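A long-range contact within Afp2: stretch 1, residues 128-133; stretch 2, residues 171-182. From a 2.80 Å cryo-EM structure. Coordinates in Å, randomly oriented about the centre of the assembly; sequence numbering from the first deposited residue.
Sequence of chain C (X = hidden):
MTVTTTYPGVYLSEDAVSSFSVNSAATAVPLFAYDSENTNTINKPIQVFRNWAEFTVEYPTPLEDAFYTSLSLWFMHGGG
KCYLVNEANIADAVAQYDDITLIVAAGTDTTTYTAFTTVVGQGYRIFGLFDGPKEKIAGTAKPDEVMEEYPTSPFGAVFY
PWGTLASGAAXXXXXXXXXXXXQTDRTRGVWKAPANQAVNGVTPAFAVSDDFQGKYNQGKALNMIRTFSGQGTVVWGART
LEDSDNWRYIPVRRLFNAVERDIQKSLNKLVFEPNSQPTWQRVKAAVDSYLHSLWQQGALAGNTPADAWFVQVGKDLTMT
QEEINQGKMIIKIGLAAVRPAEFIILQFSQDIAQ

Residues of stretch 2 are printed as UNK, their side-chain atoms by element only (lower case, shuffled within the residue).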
# COMPACT_ATOMS: atom_id res chain seq x y z
N GLY C 128 -2.62 49.85 -76.70
CA GLY C 128 -2.63 50.05 -78.13
C GLY C 128 -1.51 50.96 -78.61
O GLY C 128 -1.11 51.90 -77.93
N LEU C 129 -1.02 50.67 -79.81
CA LEU C 129 0.06 51.43 -80.44
C LEU C 129 -0.46 51.88 -81.80
O LEU C 129 -0.49 51.09 -82.74
CB LEU C 129 1.32 50.60 -80.55
CG LEU C 129 1.93 50.12 -79.24
CD1 LEU C 129 3.10 49.20 -79.50
CD2 LEU C 129 2.35 51.29 -78.38
N PHE C 130 -0.86 53.14 -81.90
CA PHE C 130 -1.54 53.65 -83.09
C PHE C 130 -0.51 54.27 -84.03
O PHE C 130 0.69 54.01 -83.91
CB PHE C 130 -2.66 54.59 -82.66
CG PHE C 130 -3.63 53.96 -81.72
CD1 PHE C 130 -4.44 52.93 -82.14
CD2 PHE C 130 -3.74 54.39 -80.41
CE1 PHE C 130 -5.34 52.34 -81.28
CE2 PHE C 130 -4.63 53.81 -79.55
CZ PHE C 130 -5.43 52.78 -79.99
N ASP C 131 -0.96 55.04 -85.02
CA ASP C 131 -0.06 55.62 -86.02
C ASP C 131 -0.37 57.09 -86.21
O ASP C 131 -1.51 57.53 -86.05
CB ASP C 131 -0.19 54.93 -87.38
CG ASP C 131 0.43 53.57 -87.40
OD1 ASP C 131 1.39 53.34 -86.65
OD2 ASP C 131 -0.05 52.73 -88.18
N GLY C 132 0.66 57.85 -86.59
CA GLY C 132 0.47 59.20 -87.03
C GLY C 132 0.15 59.23 -88.51
O GLY C 132 0.12 58.19 -89.17
N PRO C 133 -0.11 60.42 -89.05
CA PRO C 133 -0.37 60.53 -90.50
C PRO C 133 0.87 60.22 -91.32
O PRO C 133 2.00 60.47 -90.91
CB PRO C 133 -0.79 61.99 -90.67
CG PRO C 133 -1.30 62.39 -89.34
CD PRO C 133 -0.44 61.66 -88.35
N UNK C 171 8.19 51.36 -92.85
CA UNK C 171 7.75 50.69 -91.62
C UNK C 171 6.69 51.58 -90.95
O UNK C 171 6.91 52.79 -90.83
c UNK C 171 8.46 49.88 -89.36
c UNK C 171 9.87 49.47 -91.32
c UNK C 171 8.92 50.44 -90.69
N UNK C 172 5.55 51.02 -90.55
CA UNK C 172 4.60 51.77 -89.74
C UNK C 172 5.21 52.12 -88.39
O UNK C 172 5.90 51.30 -87.78
c UNK C 172 5.00 49.73 -90.97
c UNK C 172 3.43 50.80 -89.57
c UNK C 172 3.54 49.90 -90.73
N UNK C 173 4.96 53.33 -87.89
CA UNK C 173 5.65 53.79 -86.67
C UNK C 173 5.14 53.15 -85.40
O UNK C 173 5.73 53.37 -84.34
c UNK C 173 5.39 55.29 -86.69
c UNK C 173 4.05 54.36 -88.42
c UNK C 173 4.10 55.43 -87.39
N UNK C 174 4.05 52.38 -85.46
CA UNK C 174 3.67 51.54 -84.34
C UNK C 174 4.68 50.42 -84.12
O UNK C 174 4.94 50.04 -82.98
o UNK C 174 1.33 51.95 -84.76
c UNK C 174 2.29 50.94 -84.58
N UNK C 175 5.24 49.89 -85.21
CA UNK C 175 6.21 48.82 -85.11
C UNK C 175 7.56 49.31 -84.62
O UNK C 175 8.32 48.53 -84.04
c UNK C 175 6.36 48.13 -86.46
N UNK C 176 7.87 50.58 -84.86
CA UNK C 176 9.08 51.16 -84.29
C UNK C 176 8.92 51.30 -82.78
O UNK C 176 9.86 51.04 -82.02
c UNK C 176 9.59 53.61 -87.24
c UNK C 176 10.57 53.19 -84.36
c UNK C 176 9.36 52.52 -84.96
c UNK C 176 9.58 52.32 -86.46
N UNK C 177 7.72 51.66 -82.33
CA UNK C 177 7.45 51.72 -80.90
C UNK C 177 7.35 50.33 -80.29
O UNK C 177 7.74 50.14 -79.13
c UNK C 177 6.17 52.49 -80.64
N UNK C 178 6.84 49.35 -81.04
CA UNK C 178 6.69 48.00 -80.50
C UNK C 178 8.02 47.28 -80.37
O UNK C 178 8.13 46.36 -79.56
c UNK C 178 5.75 47.19 -81.38
N UNK C 179 9.03 47.67 -81.15
CA UNK C 179 10.35 47.06 -81.04
C UNK C 179 11.21 47.70 -79.96
O UNK C 179 12.16 47.07 -79.49
c UNK C 179 11.08 47.14 -82.37
N UNK C 180 10.92 48.94 -79.57
CA UNK C 180 11.58 49.52 -78.42
C UNK C 180 10.96 49.06 -77.11
O UNK C 180 11.62 49.13 -76.07
o UNK C 180 10.23 51.53 -78.39
c UNK C 180 11.55 51.04 -78.50
N UNK C 181 9.71 48.59 -77.15
CA UNK C 181 9.08 48.03 -75.96
C UNK C 181 9.70 46.67 -75.62
O UNK C 181 9.89 46.34 -74.44
c UNK C 181 6.94 49.35 -76.08
c UNK C 181 5.50 49.40 -76.48
c UNK C 181 7.55 47.95 -76.17
c UNK C 181 6.86 47.05 -75.17
N UNK C 182 10.06 45.89 -76.64
CA UNK C 182 10.65 44.57 -76.42
C UNK C 182 12.01 44.67 -75.75
O UNK C 182 12.29 43.95 -74.78
o UNK C 182 9.51 43.81 -78.39
c UNK C 182 10.79 43.85 -77.75
c UNK C 182 11.26 42.43 -77.54

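Position 171 carries three carbons, one bearing the other two, and touches nothing on stretch 1; a fork directly at CB marks valine, V171, an apolar side chain in a buried place. At position 172 three carbons close a ring onto the backbone N, and CB lies 4.2 Å from D131 OD2, a marginal contact; the ring makes this proline, P172, and its phi of -64° is one the ring readily accepts. Position 173 repeats the three-carbon ring, and the ring carbon bonded to N comes within 3.4 Å of D131 OD1; it is likewise proline, P173. Lacking an amide hydrogen, proline can sit here without leaving a donor unsatisfied.

Position 174 has one carbon followed by one oxygen. CA-to-CB points toward stretch 1, and the oxygen lies 2.3 Å from F130 O and 2.3 Å from D131 OD1, both very short for hydrogen bonds. This is serine, S174, with chi1 in the m well. The hydroxyl has one proton for these two acceptors, and the geometry does not settle which receives it. The side chain is short enough to let the backbones approach, with L129 CA and S174 CA 5.3 Å apart.

Position 175 shows a single carbon pointing away from stretch 1: alanine, A175, small and apolar as suits a buried helical position. Position 176 has four carbons, forked at the first with one arm two carbons long, and is out of reach of stretch 1; it is isoleucine, I176, apolar and buried. Position 177 again has one carbon, directed toward stretch 1, yet the closest approach there is its backbone C, 4.5 Å from L129 CD1; this is A177. The lone carbon at position 178 packs 3.8 Å from L129 CD1 and makes A178; so small a side chain leaves the leucine methyl close to the helix.

Position 179, one carbon out of reach, is A179, again small and apolar in a buried place. Position 180, a carbon then an oxygen, is S180, whose OG donates to A177 O at 2.9 Å, satisfying the hydroxyl within the helix. Position 181 has four carbons in a fork, the end of the longer arm 3.9 Å from L129 CD1: isoleucine, I181, whose longer arm supplies that reach. Position 182, one carbon carrying an oxygen and a carbon, is threonine, T182, and its OG1 donates to A178 O at 3.1 Å.

The contact therefore has a polar part and an apolar part. Around S174, D131 OD1 meets the serine twice, at OG and through a weak hydrogen bond from S174 N to D131 OD1 of 3.1 Å. Farther along, L129 extends its side chain onto A178 and I181, adding apolar packing to this buried junction.

Stretch 2 (171-182) VPPSAIAAASIT
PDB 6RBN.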